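Long-range contact in tyrosine--tRNA ligase, mitochondrial (Coccidioides posadasii, PDB 5IJX), which probably attaches L-tyrosine to mitochondrial tRNA(Tyr) at the expense of ATP, this chain holding the class I catalytic core without the C-terminal region of the full protein: residues F145-Y150 with F333-T338. Numbering follows the deposited sequence.
Sequences FSFEKY and FTFVPT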
ATOM      1  N   PHE A 145     -19.224   0.065 -29.007  1.00 77.64           N
ATOM      2  CA  PHE A 145     -20.135   0.405 -30.094  1.00 88.12           C
ATOM      3  C   PHE A 145     -20.346  -0.787 -31.013  1.00 94.80           C
ATOM      4  O   PHE A 145     -21.451  -1.006 -31.523  1.00 95.66           O
ATOM      5  CB  PHE A 145     -19.595   1.601 -30.880  1.00 74.93           C
ATOM      6  N   SER A 146     -19.293  -1.580 -31.229  1.00 91.61           N
ATOM      7  CA  SER A 146     -19.429  -2.776 -32.049  1.00 88.89           C
ATOM      8  C   SER A 146     -20.432  -3.747 -31.436  1.00 86.80           C
ATOM      9  O   SER A 146     -21.266  -4.317 -32.147  1.00 82.40           O
ATOM     10  CB  SER A 146     -18.066  -3.446 -32.227  1.00 86.90           C
ATOM     11  OG  SER A 146     -18.165  -4.583 -33.065  1.00 95.33           O
ATOM     12  N   PHE A 147     -20.370  -3.947 -30.116  1.00 88.60           N
ATOM     13  CA  PHE A 147     -21.353  -4.802 -29.458  1.00 87.13           C
ATOM     14  C   PHE A 147     -22.755  -4.222 -29.556  1.00 90.54           C
ATOM     15  O   PHE A 147     -23.736  -4.974 -29.585  1.00 84.44           O
ATOM     16  CB  PHE A 147     -20.985  -5.015 -27.991  1.00 82.21           C
ATOM     17  CG  PHE A 147     -20.164  -6.245 -27.741  1.00 82.67           C
ATOM     18  CD1 PHE A 147     -20.695  -7.506 -27.960  1.00 81.86           C
ATOM     19  CD2 PHE A 147     -18.870  -6.141 -27.262  1.00 72.89           C
ATOM     20  CE1 PHE A 147     -19.943  -8.639 -27.725  1.00 81.11           C
ATOM     21  CE2 PHE A 147     -18.114  -7.268 -27.022  1.00 69.23           C
ATOM     22  CZ  PHE A 147     -18.650  -8.520 -27.253  1.00 77.74           C
ATOM     23  N   GLU A 148     -22.877  -2.893 -29.593  1.00 96.30           N
ATOM     24  CA  GLU A 148     -24.196  -2.289 -29.760  1.00 86.94           C
ATOM     25  C   GLU A 148     -24.755  -2.587 -31.149  1.00 90.49           C
ATOM     26  O   GLU A 148     -25.880  -3.085 -31.285  1.00 88.17           O
ATOM     27  CB  GLU A 148     -24.121  -0.782 -29.506  1.00 84.68           C
ATOM     28  CG  GLU A 148     -25.470  -0.075 -29.497  1.00 85.81           C
ATOM     29  CD  GLU A 148     -25.354   1.397 -29.139  1.00 89.02           C
ATOM     30  OE1 GLU A 148     -24.538   1.733 -28.255  1.00 88.06           O
ATOM     31  OE2 GLU A 148     -26.074   2.220 -29.746  1.00 96.26           O
ATOM     32  N   LYS A 149     -23.975  -2.302 -32.194  1.00 98.02           N
ATOM     33  CA  LYS A 149     -24.373  -2.597 -33.567  1.00 93.27           C
ATOM     34  C   LYS A 149     -24.708  -4.074 -33.730  1.00 85.91           C
ATOM     35  O   LYS A 149     -25.862  -4.442 -33.977  1.00 92.50           O
ATOM     36  CB  LYS A 149     -23.259  -2.211 -34.546  1.00 95.09           C
ATOM     37  CG  LYS A 149     -22.934  -0.725 -34.580  1.00 90.34           C
ATOM     38  CD  LYS A 149     -21.687  -0.439 -35.408  1.00 82.57           C
ATOM     39  N   TYR A 150     -23.685  -4.922 -33.601  1.00 86.24           N
ATOM     40  CA  TYR A 150     -23.861  -6.365 -33.714  1.00 92.54           C
ATOM     41  C   TYR A 150     -25.023  -6.864 -32.867  1.00 95.53           C
ATOM     42  O   TYR A 150     -25.710  -7.816 -33.252  1.00103.29           O
ATOM     43  CB  TYR A 150     -22.560  -7.055 -33.302  1.00 90.94           C
ATOM     44  CG  TYR A 150     -22.510  -8.549 -33.530  1.00 84.69           C
ATOM     45  CD1 TYR A 150     -22.499  -9.077 -34.815  1.00 84.89           C
ATOM     46  CD2 TYR A 150     -22.437  -9.430 -32.459  1.00 81.15           C
ATOM     47  CE1 TYR A 150     -22.437 -10.442 -35.024  1.00 87.98           C
ATOM     48  CE2 TYR A 150     -22.372 -10.792 -32.659  1.00 84.73           C
ATOM     49  CZ  TYR A 150     -22.373 -11.295 -33.940  1.00 91.16           C
ATOM     50  OH  TYR A 150     -22.312 -12.657 -34.135  1.00 90.43           O
ATOM     51  N   PHE A 333     -18.533 -17.579 -29.509  1.00 92.30           N
ATOM     52  CA  PHE A 333     -17.939 -16.452 -30.218  1.00 83.35           C
ATOM     53  C   PHE A 333     -18.926 -15.687 -31.096  1.00 84.13           C
ATOM     54  O   PHE A 333     -18.498 -14.835 -31.879  1.00 86.75           O
ATOM     55  CB  PHE A 333     -16.766 -16.935 -31.077  1.00 83.76           C
ATOM     56  CG  PHE A 333     -15.566 -17.368 -30.283  1.00 86.92           C
ATOM     57  CD1 PHE A 333     -14.486 -16.517 -30.114  1.00 91.96           C
ATOM     58  CD2 PHE A 333     -15.512 -18.629 -29.714  1.00 88.71           C
ATOM     59  CE1 PHE A 333     -13.379 -16.914 -29.390  1.00 92.36           C
ATOM     60  CE2 PHE A 333     -14.407 -19.029 -28.987  1.00 90.18           C
ATOM     61  CZ  PHE A 333     -13.340 -18.172 -28.827  1.00 91.71           C
ATOM     62  N   THR A 334     -20.228 -15.957 -30.995  1.00 83.34           N
ATOM     63  CA  THR A 334     -21.206 -15.273 -31.833  1.00 84.89           C
ATOM     64  C   THR A 334     -22.483 -15.024 -31.042  1.00 77.76           C
ATOM     65  O   THR A 334     -22.696 -15.587 -29.964  1.00 78.62           O
ATOM     66  CB  THR A 334     -21.538 -16.071 -33.103  1.00 88.62           C
ATOM     67  OG1 THR A 334     -22.338 -17.208 -32.759  1.00 90.98           O
ATOM     68  CG2 THR A 334     -20.271 -16.542 -33.801  1.00 94.76           C
ATOM     69  N   PHE A 335     -23.335 -14.162 -31.597  1.00 82.40           N
ATOM     70  CA  PHE A 335     -24.651 -13.878 -31.039  1.00 86.71           C
ATOM     71  C   PHE A 335     -25.766 -14.634 -31.750  1.00 82.33           C
ATOM     72  O   PHE A 335     -26.943 -14.390 -31.468  1.00 85.53           O
ATOM     73  CB  PHE A 335     -24.946 -12.375 -31.098  1.00 88.04           C
ATOM     74  CG  PHE A 335     -24.306 -11.566 -29.994  1.00 84.76           C
ATOM     75  CD1 PHE A 335     -23.405 -12.134 -29.107  1.00 80.03           C
ATOM     76  CD2 PHE A 335     -24.628 -10.227 -29.840  1.00 86.00           C
ATOM     77  CE1 PHE A 335     -22.837 -11.378 -28.098  1.00 78.27           C
ATOM     78  CE2 PHE A 335     -24.059  -9.470 -28.834  1.00 79.56           C
ATOM     79  CZ  PHE A 335     -23.164 -10.046 -27.964  1.00 76.06           C
ATOM     80  N   VAL A 336     -25.429 -15.543 -32.661  1.00 86.63           N
ATOM     81  CA  VAL A 336     -26.485 -16.244 -33.396  1.00100.62           C
ATOM     82  C   VAL A 336     -27.342 -17.023 -32.407  1.00 99.99           C
ATOM     83  O   VAL A 336     -26.798 -17.613 -31.451  1.00 95.66           O
ATOM     84  CB  VAL A 336     -25.884 -17.179 -34.459  1.00110.07           C
ATOM     85  CG1 VAL A 336     -24.930 -16.418 -35.368  1.00110.66           C
ATOM     86  CG2 VAL A 336     -25.175 -18.345 -33.802  1.00117.63           C
ATOM     87  N   PRO A 337     -28.666 -17.059 -32.562  1.00 94.57           N
ATOM     88  CA  PRO A 337     -29.489 -17.842 -31.633  1.00 95.44           C
ATOM     89  C   PRO A 337     -29.070 -19.304 -31.602  1.00 95.58           C
ATOM     90  O   PRO A 337     -28.561 -19.849 -32.584  1.00 99.61           O
ATOM     91  CB  PRO A 337     -30.907 -17.680 -32.191  1.00 99.43           C
ATOM     92  CG  PRO A 337     -30.873 -16.389 -32.932  1.00 97.83           C
ATOM     93  CD  PRO A 337     -29.489 -16.283 -33.505  1.00 94.07           C
ATOM     94  N   THR A 338     -29.293 -19.939 -30.451  1.00 95.60           N
ATOM     95  CA  THR A 338     -28.980 -21.359 -30.324  1.00102.17           C
ATOM     96  C   THR A 338     -29.756 -22.231 -31.306  1.00 99.19           C
ATOM     97  O   THR A 338     -29.147 -23.153 -31.875  1.00 97.62           O
ATOM     98  CB  THR A 338     -29.229 -21.826 -28.884  1.00110.75           C
ATOM     99  OG1 THR A 338     -30.610 -21.654 -28.545  1.00128.77           O
ATOM    100  CG2 THR A 338     -28.374 -21.037 -27.907  1.00105.57           C
TER
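Tyr150 reaches from helix 126-154 to Phe335, in the loop that leads from helix 326-333 into helix 338-350. Its CG stands anti to the backbone N (chi1 -172°), which carries the ring off the helix toward that loop. Going outward from CB, the first ring atom to touch is CD2, which lies over one face of the Phe335 ring, with Phe335 CD2 3.5 Å from it. Next comes CE2, 3.4 Å from Phe335 CG and equally near Phe335 CB, so the CD2-CE2 side of the tyrosine lies against CB and CG of the phenylalanine. The two ring planes are inclined at 39°, with centroids 5.0 Å apart. At the tip, OH accepts a hydrogen bond from the backbone N of Phe335 (3.1 Å), almost straight at 175°, and sits beside Thr334 CB. The same hydroxyl is hydrogen-bonded to Glu364 OE1 of helix 356-370.

Phe147, one turn earlier, completes the aromatic cluster: Phe335 CZ meets the edge of its ring, 3.5 Å from Phe147 CE1. Met88 of helix 84-95 touches both phenylalanines. The contact thus ties a helix flanking the nucleotide-binding sheet to the helices that follow the sheet's last strand in sequence. Chemically, one buried hydroxyl serves a loop amide and a carboxylate while its ring packs on carbon; the carboxylate, if ionised, would probably accept the hydroxyl's hydrogen, leaving the oxygen to accept from the amide.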